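Local coordinates for protein inactive glucansucrase (Lactobacillus reuteri, PDB 5JBD) that is named as an inactive glucansucrase, a member of glycosyl hydrolase family 70 with a TIM-type barrel and a bound calcium ion, at residues A[38-41]-A[42-46]; A[80-83]-A[84-88]; A[134-137]-A[138-142]; A[151-154]-A[155-159]; A[162-165]-A[166-169]. All blocks are in the same frame, centred on the assembly; numbering follows the deposited sequence.

All five contacts are local and follow one another along the chain on the same side of its centre, their own centres 29 to 49 Å from it; none lies on a strand of the parallel barrel. Contact 1 is a loop before strand 58-59, its centre about 15 Å from that of contact 2. Contact 2, at the end of strand 80-81, touches contact 3 on helix 126-147 through the Arg80–Glu141 salt bridge, contact 4 on helix 151-162 through Pro81, and contact 5 through Leu83 and Pro88. Contact 5 is the turn that follows helix 151-162. Contacts 2 to 5 thus form one packed region, with helices 90-101, 126-147 and 151-162 round the turn of contact 2.

Contact 1: A[38-41]-A[42-46]; sequences AFAQ and DSSAI
Asp42 turns the chain back on Ala40: its backbone N gives a weak hydrogen bond of 3.2 Å to Ala40 O. The backbone of Gln41 between them (phi -94°, psi 65°) is consistent with an inverse gamma turn. The Asp42 carboxylate stands between its own backbone N and carbonyl carbon (chi1 58°), which brings OD2 within 4.0 Å of Ala40 CB and turns OD1 toward Ser44. There the backbone N of Ser44 donates to Asp42 OD1 at 2.9 Å, meeting that oxygen on its anti side. Ala45 comes next and faces inward. Its CB sits 3.5 Å from Ala40 O and 4.1 Å from Phe39 CB, near the plane of the Phe39 ring at its edge; the ring itself makes a cation-pi contact with Arg60. Ile46 ends the run by laying its CD1 methyl 3.7 Å from Ala38 CB and 3.6 Å from Ala40 O, so this buried branch covers one side of the bend, where it also touches Leu53. Since Ala45 N also bonds to Asp42 O at 3.1 Å, the evidence is for an Asx turn at Asp42 superposed on a hydrogen-bonded beta turn, within the loop before strand 58-59.

Contact 2: A[80-83]-A[84-88]; sequences RPLL and MYIWP
Leu82 O is gripped by two backbone donors, Ile86 N at 2.8 Å and Tyr85 N at 2.9 Å. The first lies nearly along the C=O axis, whereas the second stands above the carbonyl plane. The Tyr85 bond and that of Met84 N to Pro81 O (3.2 Å) each span three residues and define a 3-10 turn, residues 82 to 84, after the short strand 80-81; the Ile86 bond, spanning four, closes it in alpha fashion. Both acceptors are thus used by the turn itself, in a contact that is almost entirely buried.

The side chains leave the turn in different directions. Met84 is extended at chi2 (170°), which carries SD to 3.7 Å from CD of the Pro81 ring, and the bend at chi3 (71°) turns CE toward Ile140; Leu153 of helix 151-162 packs on Pro81 and Met84 alike. Leu82 and Ile86 lie side by side and point the same way, CB of Leu82 being 4.0 Å from CG1 of Ile86. The Tyr85 ring presents an edge to the first segment, with its CE2 4.1 Å from Arg80 CB. Beyond this aliphatic stem Arg80 turns its NE to Glu141 in a salt bridge, while Met84 O is taken up by Arg137, so helix 126-147 holds the turn from another side. At the end, Leu83 crosses Trp87 at a slant, its CD2 3.8 Å from indole CD1, and Leu83 CA directs its hydrogen almost straight at Ile86 O (168°).

Contact 3: A[134-137]-A[138-142]; sequences QNLR and YVIEQ
Gln134 and Tyr138 make the tight part of this contact. NE2 of Gln134 lies over one face of the Tyr138 ring near the rim, 3.0 Å from CE1, while the rest of the amide runs out past the hydroxyl; amide and ring planes are tilted 24° from each other. With chi1 at -178° the Gln134 chain points away from its backbone N, and a bend at chi2 (52°) then brings NE2 over the ring. Gln134 O also stands 3.4 Å above the ring centre, even as it accepts the helical bond from Tyr138 N. The amide is secured at its other end: Arg137 NH2 donates to Gln134 OE1 at 3.0 Å, in the guanidinium plane but far above the carbonyl plane of the acceptor. Asn36 gives OE1 a second hydrogen bond, and Arg137 has a further partner in Met84.

The looser side is the partly exposed flank at Asn135. Its OD1 meets the ring edge near CD2 of Tyr138, 3.7 Å away, and its amide is turned 58° from the ring. On the buried flank the aliphatic contact is modest too, Leu136 CG to Ile140 CD1 being 3.9 Å, and both residues also pack on Phe100 of helix 90-101. Their backbones are closely joined nevertheless, with Ile140 N to Leu136 O at 2.7 Å. Four successive i to i+4 bonds of this kind, with one flank packed on helix 90-101 and another partly open to solvent, mark a little over two turns of the amphipathic alpha-helix 126-147.

Contact 4: A[151-154]-A[155-159]; sequences SKLA and NDINS
Lys152 NZ and Asp156 OD2 form a salt bridge of 2.7 Å, with OD2 using its syn lone pair. The lysine chain runs extended as far as CE and then bends at its last torsion (chi4 -68°), which swings the ammonium round to the syn side of OD2, one helical turn on. OD2 has a second partner, the hydroxyl of Tyr105, so the two together probably stabilise the negative charge on Asp156 and fix the rotation of its carboxylate. Lys152 also lies alongside this oxygen with its CG, 3.6 Å from OD2.

Next come the backbone bonds, in which each N-H reaches the carbonyl four residues before it. Ile157 N to Leu153 O is the shortest of those between the two segments at 2.8 Å; Asp156 N to Lys152 O measures 2.9 Å, and Asn155 N to Ser151 O 3.2 Å.

Packing lies on the far flank from the exposed Asn155 and Asn158. Leu153 and Ile157 lie side by side pointing the same way, CD1 to CG1 4.0 Å apart, and Ile157 CG1 also rests 3.3 Å from Leu153 O. Both are buried, against Phe100 and Phe96 of helix 90-101 respectively, and both touch Pro81 of strand 80-81. Polar residues outside, two paired aliphatic ones inside and an i to i+4 salt bridge at the margin are the signs of an amphipathic alpha-helix, here residues 151 to 162.

Contact 5: A[162-165]-A[166-169]; sequences ATVP and ELSA
Val164 and Leu167 lie side by side with their branches pointing the same way, CG1 of the valine 3.9 Å from CG of the leucine. Both are buried: Val164 on Val92 and Gln95 of helix 90-101, Leu167 on Tyr55. Glu166 flanks this pair. Its CG occupies the position between its backbone N and carbonyl carbon (chi1 73°), which carries that methylene to 4.2 Å from Val164 CG1 before the extended chain leads the carboxylate on toward Pro88.

Ser168 comes from another direction. Its CB points back at the first segment, and with OG set between its own N and carbonyl carbon (chi1 58°) the hydroxyl donates to Val164 O at 2.7 Å. Leu167 N takes the same oxygen at 3.0 Å, and the two donors approach from opposite faces of the carbonyl plane, each well above it. The Val164 carbonyl is therefore held from both sides.

The turn supplies one of these donors; the Ser168 side chain supplies the other. Leu167 N to Val164 O and Ser168 N to Pro165 O (3.1 Å) are successive i+3 to i bonds, so residues 164 to 168 form two overlapping beta turns wound as a short 3-10 turn, shortly after helix 151-162 ends. Pro165 occupies the second position of the first turn. Both turn bonds reach their acceptors at donor angles well short of linear (144° for Leu167 N). Where the turn closes, Pro165 O and Ser168 O, two acceptors, stand only 2.9 Å apart, and the hydroxyl of Ser171 bonds to both of them.

Contact 1: A[38-41]-A[42-46]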
loop_
_atom_site.group_PDB
_atom_site.type_symbol
_atom_site.label_atom_id
_atom_site.label_comp_id
_atom_site.label_asym_id
_atom_site.label_seq_id
_atom_site.Cartn_x
_atom_site.Cartn_y
_atom_site.Cartn_z
ATOM N N ALA A 38 -3.678 -23.163 39.719
ATOM C CA ALA A 38 -3.818 -21.717 39.582
ATOM C C ALA A 38 -4.154 -21.108 40.928
ATOM O O ALA A 38 -4.883 -21.716 41.722
ATOM C CB ALA A 38 -4.890 -21.354 38.555
ATOM N N PHE A 39 -3.591 -19.936 41.210
ATOM C CA PHE A 39 -3.853 -19.253 42.483
ATOM C C PHE A 39 -5.346 -18.919 42.600
ATOM O O PHE A 39 -5.924 -19.037 43.668
ATOM C CB PHE A 39 -2.997 -17.986 42.613
ATOM C CG PHE A 39 -3.331 -17.144 43.815
ATOM C CD1 PHE A 39 -2.869 -17.498 45.073
ATOM C CD2 PHE A 39 -4.110 -15.994 43.686
ATOM C CE1 PHE A 39 -3.176 -16.726 46.187
ATOM C CE2 PHE A 39 -4.424 -15.223 44.790
ATOM C CZ PHE A 39 -3.950 -15.584 46.041
ATOM N N ALA A 40 -5.936 -18.496 41.489
ATOM C CA ALA A 40 -7.360 -18.163 41.395
ATOM C C ALA A 40 -7.846 -18.433 39.972
ATOM O O ALA A 40 -7.063 -18.367 39.023
ATOM C CB ALA A 40 -7.594 -16.704 41.767
ATOM N N GLN A 41 -9.135 -18.719 39.822
ATOM C CA GLN A 41 -9.715 -18.984 38.513
ATOM C C GLN A 41 -10.323 -17.721 37.900
ATOM O O GLN A 41 -11.529 -17.631 37.655
ATOM C CB GLN A 41 -10.743 -20.110 38.604
ATOM C CG GLN A 41 -10.155 -21.427 39.091
ATOM C CD GLN A 41 -11.004 -22.627 38.694
ATOM O OE1 GLN A 41 -12.211 -22.500 38.446
ATOM N NE2 GLN A 41 -10.370 -23.799 38.617
ATOM N N ASP A 42 -9.460 -16.755 37.611
ATOM C CA ASP A 42 -9.860 -15.522 36.917
ATOM C C ASP A 42 -8.626 -14.844 36.312
ATOM O O ASP A 42 -7.503 -15.328 36.464
ATOM C CB ASP A 42 -10.626 -14.581 37.874
ATOM C CG ASP A 42 -9.812 -14.191 39.110
ATOM O OD1 ASP A 42 -8.646 -13.788 38.965
ATOM O OD2 ASP A 42 -10.353 -14.262 40.232
ATOM N N SER A 43 -8.839 -13.713 35.656
ATOM C CA SER A 43 -7.763 -13.000 34.967
ATOM C C SER A 43 -6.667 -12.442 35.870
ATOM O O SER A 43 -5.569 -12.146 35.387
ATOM C CB SER A 43 -8.354 -11.891 34.095
ATOM O OG SER A 43 -9.211 -12.457 33.116
ATOM N N SER A 44 -6.942 -12.317 37.171
ATOM C CA SER A 44 -5.918 -11.894 38.125
ATOM C C SER A 44 -4.803 -12.929 38.311
ATOM O O SER A 44 -3.728 -12.575 38.807
ATOM C CB SER A 44 -6.532 -11.543 39.493
ATOM O OG SER A 44 -6.856 -12.709 40.238
ATOM N N ALA A 45 -5.060 -14.198 37.976
ATOM C CA ALA A 45 -4.029 -15.242 38.068
ATOM C C ALA A 45 -3.804 -16.094 36.807
ATOM O O ALA A 45 -2.886 -16.918 36.796
ATOM C CB ALA A 45 -4.324 -16.143 39.251
ATOM N N ILE A 46 -4.616 -15.907 35.768
ATOM C CA ILE A 46 -4.486 -16.698 34.539
ATOM C C ILE A 46 -4.630 -15.790 33.308
ATOM O O ILE A 46 -5.709 -15.258 33.062
ATOM C CB ILE A 46 -5.538 -17.839 34.468
ATOM C CG1 ILE A 46 -5.499 -18.757 35.711
ATOM C CG2 ILE A 46 -5.332 -18.669 33.200
ATOM C CD1 ILE A 46 -6.645 -19.752 35.765
#

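Contact 2: A[80-83]-A[84-88]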
loop_
_atom_site.group_PDB
_atom_site.type_symbol
_atom_site.label_atom_id
_atom_site.label_comp_id
_atom_site.label_asym_id
_atom_site.label_seq_id
_atom_site.Cartn_x
_atom_site.Cartn_y
_atom_site.Cartn_z
ATOM N N ARG A 80 4.465 -17.773 36.075
ATOM C CA ARG A 80 5.235 -18.787 35.385
ATOM C C ARG A 80 4.615 -19.088 34.029
ATOM O O ARG A 80 3.406 -18.938 33.849
ATOM C CB ARG A 80 5.313 -20.077 36.217
ATOM C CG ARG A 80 6.002 -19.958 37.569
ATOM C CD ARG A 80 7.486 -19.663 37.429
ATOM N NE ARG A 80 8.182 -19.570 38.709
ATOM C CZ ARG A 80 8.352 -18.456 39.428
ATOM N NH1 ARG A 80 7.869 -17.277 39.033
ATOM N NH2 ARG A 80 9.013 -18.522 40.577
ATOM N N PRO A 81 5.449 -19.503 33.056
ATOM C CA PRO A 81 4.947 -19.868 31.744
ATOM C C PRO A 81 4.154 -21.168 31.803
ATOM O O PRO A 81 4.570 -22.136 32.480
ATOM C CB PRO A 81 6.222 -20.038 30.920
ATOM C CG PRO A 81 7.241 -20.456 31.912
ATOM C CD PRO A 81 6.914 -19.689 33.148
ATOM N N LEU A 82 3.020 -21.182 31.108
ATOM C CA LEU A 82 2.163 -22.367 31.041
ATOM C C LEU A 82 2.910 -23.594 30.490
ATOM O O LEU A 82 2.636 -24.729 30.909
ATOM C CB LEU A 82 0.887 -22.070 30.246
ATOM C CG LEU A 82 -0.181 -21.220 30.959
ATOM C CD1 LEU A 82 -1.182 -20.606 29.985
ATOM C CD2 LEU A 82 -0.902 -22.045 32.011
ATOM N N LEU A 83 3.887 -23.371 29.601
ATOM C CA LEU A 83 4.660 -24.471 28.996
ATOM C C LEU A 83 5.568 -25.251 29.936
ATOM O O LEU A 83 6.112 -26.277 29.524
ATOM C CB LEU A 83 5.478 -23.978 27.785
ATOM C CG LEU A 83 4.654 -23.893 26.502
ATOM C CD1 LEU A 83 5.355 -22.994 25.486
ATOM C CD2 LEU A 83 4.347 -25.275 25.927
ATOM N N MET A 84 5.756 -24.775 31.168
ATOM C CA MET A 84 6.366 -25.586 32.237
ATOM C C MET A 84 5.435 -26.681 32.776
ATOM O O MET A 84 5.923 -27.634 33.410
ATOM C CB MET A 84 6.762 -24.706 33.435
ATOM C CG MET A 84 8.064 -23.968 33.266
ATOM S SD MET A 84 8.283 -22.771 34.582
ATOM C CE MET A 84 8.608 -23.827 35.995
ATOM N N TYR A 85 4.119 -26.498 32.587
ATOM C CA TYR A 85 3.077 -27.354 33.183
ATOM C C TYR A 85 2.157 -28.070 32.190
ATOM O O TYR A 85 1.655 -29.148 32.516
ATOM C CB TYR A 85 2.177 -26.515 34.099
ATOM C CG TYR A 85 2.889 -25.858 35.260
ATOM C CD1 TYR A 85 3.023 -26.499 36.489
ATOM C CD2 TYR A 85 3.403 -24.573 35.138
ATOM C CE1 TYR A 85 3.660 -25.874 37.556
ATOM C CE2 TYR A 85 4.048 -23.940 36.198
ATOM C CZ TYR A 85 4.170 -24.591 37.405
ATOM O OH TYR A 85 4.824 -23.987 38.459
ATOM N N ILE A 86 1.881 -27.460 31.025
ATOM C CA ILE A 86 0.962 -28.026 30.030
ATOM C C ILE A 86 1.537 -27.968 28.620
ATOM O O ILE A 86 2.335 -27.083 28.295
ATOM C CB ILE A 86 -0.422 -27.327 30.034
ATOM C CG1 ILE A 86 -0.313 -25.828 29.716
ATOM C CG2 ILE A 86 -1.102 -27.511 31.380
ATOM C CD1 ILE A 86 -1.650 -25.163 29.485
ATOM N N TRP A 87 1.111 -28.923 27.787
ATOM C CA TRP A 87 1.586 -29.068 26.400
ATOM C C TRP A 87 0.442 -29.579 25.518
ATOM O O TRP A 87 -0.463 -30.245 26.015
ATOM C CB TRP A 87 2.769 -30.042 26.328
ATOM C CG TRP A 87 3.843 -29.690 27.302
ATOM C CD1 TRP A 87 4.892 -28.864 27.084
ATOM C CD2 TRP A 87 3.938 -30.113 28.664
ATOM N NE1 TRP A 87 5.653 -28.753 28.213
ATOM C CE2 TRP A 87 5.091 -29.510 29.205
ATOM C CE3 TRP A 87 3.161 -30.940 29.478
ATOM C CZ2 TRP A 87 5.491 -29.702 30.529
ATOM C CZ3 TRP A 87 3.558 -31.144 30.799
ATOM C CH2 TRP A 87 4.719 -30.527 31.312
ATOM N N PRO A 88 0.470 -29.254 24.211
ATOM C CA PRO A 88 -0.537 -29.798 23.289
ATOM C C PRO A 88 -0.477 -31.316 23.096
ATOM O O PRO A 88 -1.475 -31.902 22.675
ATOM C CB PRO A 88 -0.246 -29.082 21.966
ATOM C CG PRO A 88 1.155 -28.583 22.077
ATOM C CD PRO A 88 1.414 -28.345 23.535
#

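Contact 3: A[134-137]-A[138-142]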
loop_
_atom_site.group_PDB
_atom_site.type_symbol
_atom_site.label_atom_id
_atom_site.label_comp_id
_atom_site.label_asym_id
_atom_site.label_seq_id
_atom_site.Cartn_x
_atom_site.Cartn_y
_atom_site.Cartn_z
ATOM N N GLN A 134 8.122 -32.678 36.381
ATOM C CA GLN A 134 8.073 -32.157 37.748
ATOM C C GLN A 134 9.481 -31.820 38.261
ATOM O O GLN A 134 9.709 -30.757 38.858
ATOM C CB GLN A 134 7.387 -33.153 38.703
ATOM C CG GLN A 134 7.245 -32.665 40.150
ATOM C CD GLN A 134 6.591 -31.283 40.257
ATOM O OE1 GLN A 134 5.364 -31.154 40.268
ATOM N NE2 GLN A 134 7.414 -30.255 40.356
ATOM N N ASN A 135 10.410 -32.733 38.014
ATOM C CA ASN A 135 11.817 -32.528 38.365
ATOM C C ASN A 135 12.437 -31.348 37.609
ATOM O O ASN A 135 13.220 -30.595 38.190
ATOM C CB ASN A 135 12.621 -33.829 38.161
ATOM C CG ASN A 135 12.414 -34.819 39.310
ATOM O OD1 ASN A 135 12.229 -34.432 40.453
ATOM N ND2 ASN A 135 12.461 -36.092 39.003
ATOM N N LEU A 136 12.068 -31.175 36.342
ATOM C CA LEU A 136 12.525 -30.023 35.578
ATOM C C LEU A 136 12.000 -28.702 36.158
ATOM O O LEU A 136 12.732 -27.723 36.211
ATOM C CB LEU A 136 12.129 -30.146 34.110
ATOM C CG LEU A 136 12.554 -28.990 33.182
ATOM C CD1 LEU A 136 14.056 -28.727 33.222
ATOM C CD2 LEU A 136 12.095 -29.291 31.778
ATOM N N ARG A 137 10.752 -28.679 36.617
ATOM C CA ARG A 137 10.231 -27.486 37.280
ATOM C C ARG A 137 11.086 -27.079 38.500
ATOM O O ARG A 137 11.378 -25.893 38.673
ATOM C CB ARG A 137 8.757 -27.638 37.642
ATOM C CG ARG A 137 7.843 -27.602 36.426
ATOM C CD ARG A 137 6.390 -27.416 36.829
ATOM N NE ARG A 137 5.799 -28.623 37.424
ATOM C CZ ARG A 137 5.277 -29.641 36.727
ATOM N NH1 ARG A 137 5.228 -29.634 35.401
ATOM N NH2 ARG A 137 4.777 -30.684 37.375
ATOM N N TYR A 138 11.522 -28.060 39.298
ATOM C CA TYR A 138 12.423 -27.804 40.438
ATOM C C TYR A 138 13.755 -27.196 39.953
ATOM O O TYR A 138 14.253 -26.233 40.530
ATOM C CB TYR A 138 12.681 -29.088 41.267
ATOM C CG TYR A 138 11.443 -29.784 41.819
ATOM C CD1 TYR A 138 10.322 -29.061 42.253
ATOM C CD2 TYR A 138 11.393 -31.181 41.921
ATOM C CE1 TYR A 138 9.195 -29.700 42.756
ATOM C CE2 TYR A 138 10.261 -31.829 42.419
ATOM C CZ TYR A 138 9.166 -31.083 42.829
ATOM O OH TYR A 138 8.034 -31.701 43.297
ATOM N N VAL A 139 14.289 -27.742 38.861
ATOM C CA VAL A 139 15.544 -27.251 38.269
ATOM C C VAL A 139 15.346 -25.849 37.673
ATOM O O VAL A 139 16.202 -24.995 37.830
ATOM C CB VAL A 139 16.118 -28.258 37.236
ATOM C CG1 VAL A 139 17.332 -27.685 36.503
ATOM C CG2 VAL A 139 16.488 -29.573 37.932
ATOM N N ILE A 140 14.192 -25.607 37.059
ATOM C CA ILE A 140 13.837 -24.261 36.571
ATOM C C ILE A 140 13.765 -23.253 37.742
ATOM O O ILE A 140 14.263 -22.132 37.617
ATOM C CB ILE A 140 12.530 -24.271 35.748
ATOM C CG1 ILE A 140 12.782 -24.940 34.396
ATOM C CG2 ILE A 140 12.003 -22.855 35.494
ATOM C CD1 ILE A 140 11.535 -25.204 33.586
ATOM N N GLU A 141 13.134 -23.638 38.849
ATOM C CA GLU A 141 13.026 -22.748 40.019
ATOM C C GLU A 141 14.395 -22.460 40.646
ATOM O O GLU A 141 14.639 -21.366 41.153
ATOM C CB GLU A 141 12.072 -23.337 41.070
ATOM C CG GLU A 141 10.604 -23.399 40.633
ATOM C CD GLU A 141 9.975 -22.038 40.386
ATOM O OE1 GLU A 141 10.408 -21.041 40.998
ATOM O OE2 GLU A 141 9.019 -21.953 39.582
ATOM N N GLN A 142 15.295 -23.439 40.609
ATOM C CA GLN A 142 16.684 -23.191 41.006
ATOM C C GLN A 142 17.332 -22.136 40.105
ATOM O O GLN A 142 18.030 -21.246 40.598
ATOM C CB GLN A 142 17.499 -24.466 40.964
ATOM C CG GLN A 142 17.127 -25.478 42.016
ATOM C CD GLN A 142 17.633 -26.864 41.610
ATOM O OE1 GLN A 142 18.549 -26.998 40.775
ATOM N NE2 GLN A 142 17.007 -27.898 42.145
#

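Contact 4: A[151-154]-A[155-159]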
loop_
_atom_site.group_PDB
_atom_site.type_symbol
_atom_site.label_atom_id
_atom_site.label_comp_id
_atom_site.label_asym_id
_atom_site.label_seq_id
_atom_site.Cartn_x
_atom_site.Cartn_y
_atom_site.Cartn_z
ATOM N N SER A 151 13.533 -13.551 33.605
ATOM C CA SER A 151 13.812 -12.960 32.290
ATOM C C SER A 151 14.530 -13.957 31.352
ATOM O O SER A 151 14.162 -14.082 30.176
ATOM C CB SER A 151 14.601 -11.648 32.483
ATOM O OG SER A 151 14.676 -10.914 31.269
ATOM N N LYS A 152 15.499 -14.711 31.885
ATOM C CA LYS A 152 16.129 -15.790 31.116
ATOM C C LYS A 152 15.091 -16.854 30.713
ATOM O O LYS A 152 15.026 -17.247 29.549
ATOM C CB LYS A 152 17.274 -16.445 31.894
ATOM C CG LYS A 152 18.138 -17.377 31.040
ATOM C CD LYS A 152 19.133 -18.167 31.883
ATOM C CE LYS A 152 19.931 -19.150 31.029
ATOM N NZ LYS A 152 19.115 -20.274 30.480
ATOM N N LEU A 153 14.292 -17.306 31.681
ATOM C CA LEU A 153 13.219 -18.286 31.423
ATOM C C LEU A 153 12.296 -17.845 30.300
ATOM O O LEU A 153 11.987 -18.635 29.392
ATOM C CB LEU A 153 12.405 -18.554 32.706
ATOM C CG LEU A 153 11.177 -19.470 32.603
ATOM C CD1 LEU A 153 11.544 -20.836 32.042
ATOM C CD2 LEU A 153 10.546 -19.635 33.978
ATOM N N ALA A 154 11.875 -16.581 30.341
ATOM C CA ALA A 154 11.002 -16.024 29.310
ATOM C C ALA A 154 11.592 -16.131 27.892
ATOM O O ALA A 154 10.890 -16.507 26.944
ATOM C CB ALA A 154 10.662 -14.571 29.626
ATOM N N ASN A 155 12.874 -15.801 27.766
ATOM C CA ASN A 155 13.609 -15.961 26.493
ATOM C C ASN A 155 13.719 -17.438 26.076
ATOM O O ASN A 155 13.555 -17.760 24.915
ATOM C CB ASN A 155 15.021 -15.353 26.592
ATOM C CG ASN A 155 15.015 -13.827 26.731
ATOM O OD1 ASN A 155 14.123 -13.137 26.237
ATOM N ND2 ASN A 155 16.039 -13.302 27.384
ATOM N N ASP A 156 13.990 -18.317 27.040
ATOM C CA ASP A 156 14.107 -19.750 26.770
ATOM C C ASP A 156 12.770 -20.341 26.319
ATOM O O ASP A 156 12.738 -21.161 25.405
ATOM C CB ASP A 156 14.685 -20.484 27.984
ATOM C CG ASP A 156 16.142 -20.100 28.260
ATOM O OD1 ASP A 156 16.836 -19.675 27.313
ATOM O OD2 ASP A 156 16.598 -20.220 29.411
ATOM N N ILE A 157 11.667 -19.888 26.911
ATOM C CA ILE A 157 10.322 -20.301 26.476
ATOM C C ILE A 157 10.025 -19.835 25.043
ATOM O O ILE A 157 9.517 -20.609 24.237
ATOM C CB ILE A 157 9.229 -19.783 27.447
ATOM C CG1 ILE A 157 9.315 -20.520 28.793
ATOM C CG2 ILE A 157 7.826 -19.917 26.849
ATOM C CD1 ILE A 157 8.762 -21.936 28.794
ATOM N N ASN A 158 10.326 -18.571 24.746
ATOM C CA ASN A 158 10.141 -18.026 23.390
ATOM C C ASN A 158 11.014 -18.762 22.366
ATOM O O ASN A 158 10.539 -19.109 21.293
ATOM C CB ASN A 158 10.423 -16.520 23.346
ATOM C CG ASN A 158 9.406 -15.702 24.130
ATOM O OD1 ASN A 158 8.260 -16.109 24.313
ATOM N ND2 ASN A 158 9.841 -14.547 24.631
ATOM N N SER A 159 12.268 -19.039 22.724
ATOM C CA SER A 159 13.160 -19.821 21.858
ATOM C C SER A 159 12.655 -21.253 21.653
ATOM O O SER A 159 12.637 -21.741 20.521
ATOM C CB SER A 159 14.582 -19.829 22.410
ATOM O OG SER A 159 15.048 -18.504 22.542
#

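Contact 5: A[162-165]-A[166-169]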
loop_
_atom_site.group_PDB
_atom_site.type_symbol
_atom_site.label_atom_id
_atom_site.label_comp_id
_atom_site.label_asym_id
_atom_site.label_seq_id
_atom_site.Cartn_x
_atom_site.Cartn_y
_atom_site.Cartn_z
ATOM N N ALA A 162 9.446 -21.318 19.322
ATOM C CA ALA A 162 9.846 -21.130 17.906
ATOM C C ALA A 162 10.296 -22.413 17.189
ATOM O O ALA A 162 10.275 -22.458 15.967
ATOM C CB ALA A 162 10.928 -20.061 17.798
ATOM N N THR A 163 10.694 -23.442 17.936
ATOM C CA THR A 163 11.054 -24.749 17.358
ATOM C C THR A 163 9.873 -25.730 17.213
ATOM O O THR A 163 10.035 -26.796 16.636
ATOM C CB THR A 163 12.163 -25.451 18.180
ATOM O OG1 THR A 163 11.614 -25.989 19.398
ATOM C CG2 THR A 163 13.326 -24.495 18.501
ATOM N N VAL A 164 8.704 -25.379 17.746
ATOM C CA VAL A 164 7.535 -26.266 17.727
ATOM C C VAL A 164 6.562 -25.750 16.662
ATOM O O VAL A 164 6.025 -24.653 16.817
ATOM C CB VAL A 164 6.837 -26.301 19.112
ATOM C CG1 VAL A 164 5.654 -27.264 19.104
ATOM C CG2 VAL A 164 7.836 -26.673 20.192
ATOM N N PRO A 165 6.350 -26.519 15.575
ATOM C CA PRO A 165 5.493 -26.041 14.478
ATOM C C PRO A 165 4.165 -25.444 14.926
ATOM O O PRO A 165 3.848 -24.313 14.539
ATOM C CB PRO A 165 5.274 -27.304 13.634
ATOM C CG PRO A 165 6.557 -28.052 13.790
ATOM C CD PRO A 165 7.016 -27.790 15.213
ATOM N N GLU A 166 3.407 -26.163 15.755
ATOM C CA GLU A 166 2.080 -25.670 16.149
ATOM C C GLU A 166 2.073 -24.408 17.043
ATOM O O GLU A 166 1.037 -23.743 17.154
ATOM C CB GLU A 166 1.208 -26.793 16.717
ATOM C CG GLU A 166 1.594 -27.279 18.096
ATOM C CD GLU A 166 1.001 -28.635 18.389
ATOM O OE1 GLU A 166 -0.207 -28.688 18.710
ATOM O OE2 GLU A 166 1.744 -29.630 18.298
ATOM N N LEU A 167 3.218 -24.047 17.625
ATOM C CA LEU A 167 3.347 -22.832 18.445
ATOM C C LEU A 167 4.147 -21.731 17.743
ATOM O O LEU A 167 4.636 -20.797 18.393
ATOM C CB LEU A 167 4.001 -23.175 19.806
ATOM C CG LEU A 167 3.458 -24.406 20.536
ATOM C CD1 LEU A 167 4.223 -24.633 21.840
ATOM C CD2 LEU A 167 1.964 -24.270 20.802
ATOM N N SER A 168 4.260 -21.816 16.413
ATOM C CA SER A 168 5.075 -20.879 15.650
ATOM C C SER A 168 4.592 -20.815 14.204
ATOM O O SER A 168 3.644 -21.506 13.823
ATOM C CB SER A 168 6.551 -21.284 15.715
ATOM O OG SER A 168 6.748 -22.597 15.217
ATOM N N ALA A 169 5.259 -19.978 13.416
ATOM C CA ALA A 169 4.804 -19.594 12.083
ATOM C C ALA A 169 4.466 -20.755 11.148
ATOM O O ALA A 169 3.430 -20.716 10.488
ATOM C CB ALA A 169 5.835 -18.679 11.424
#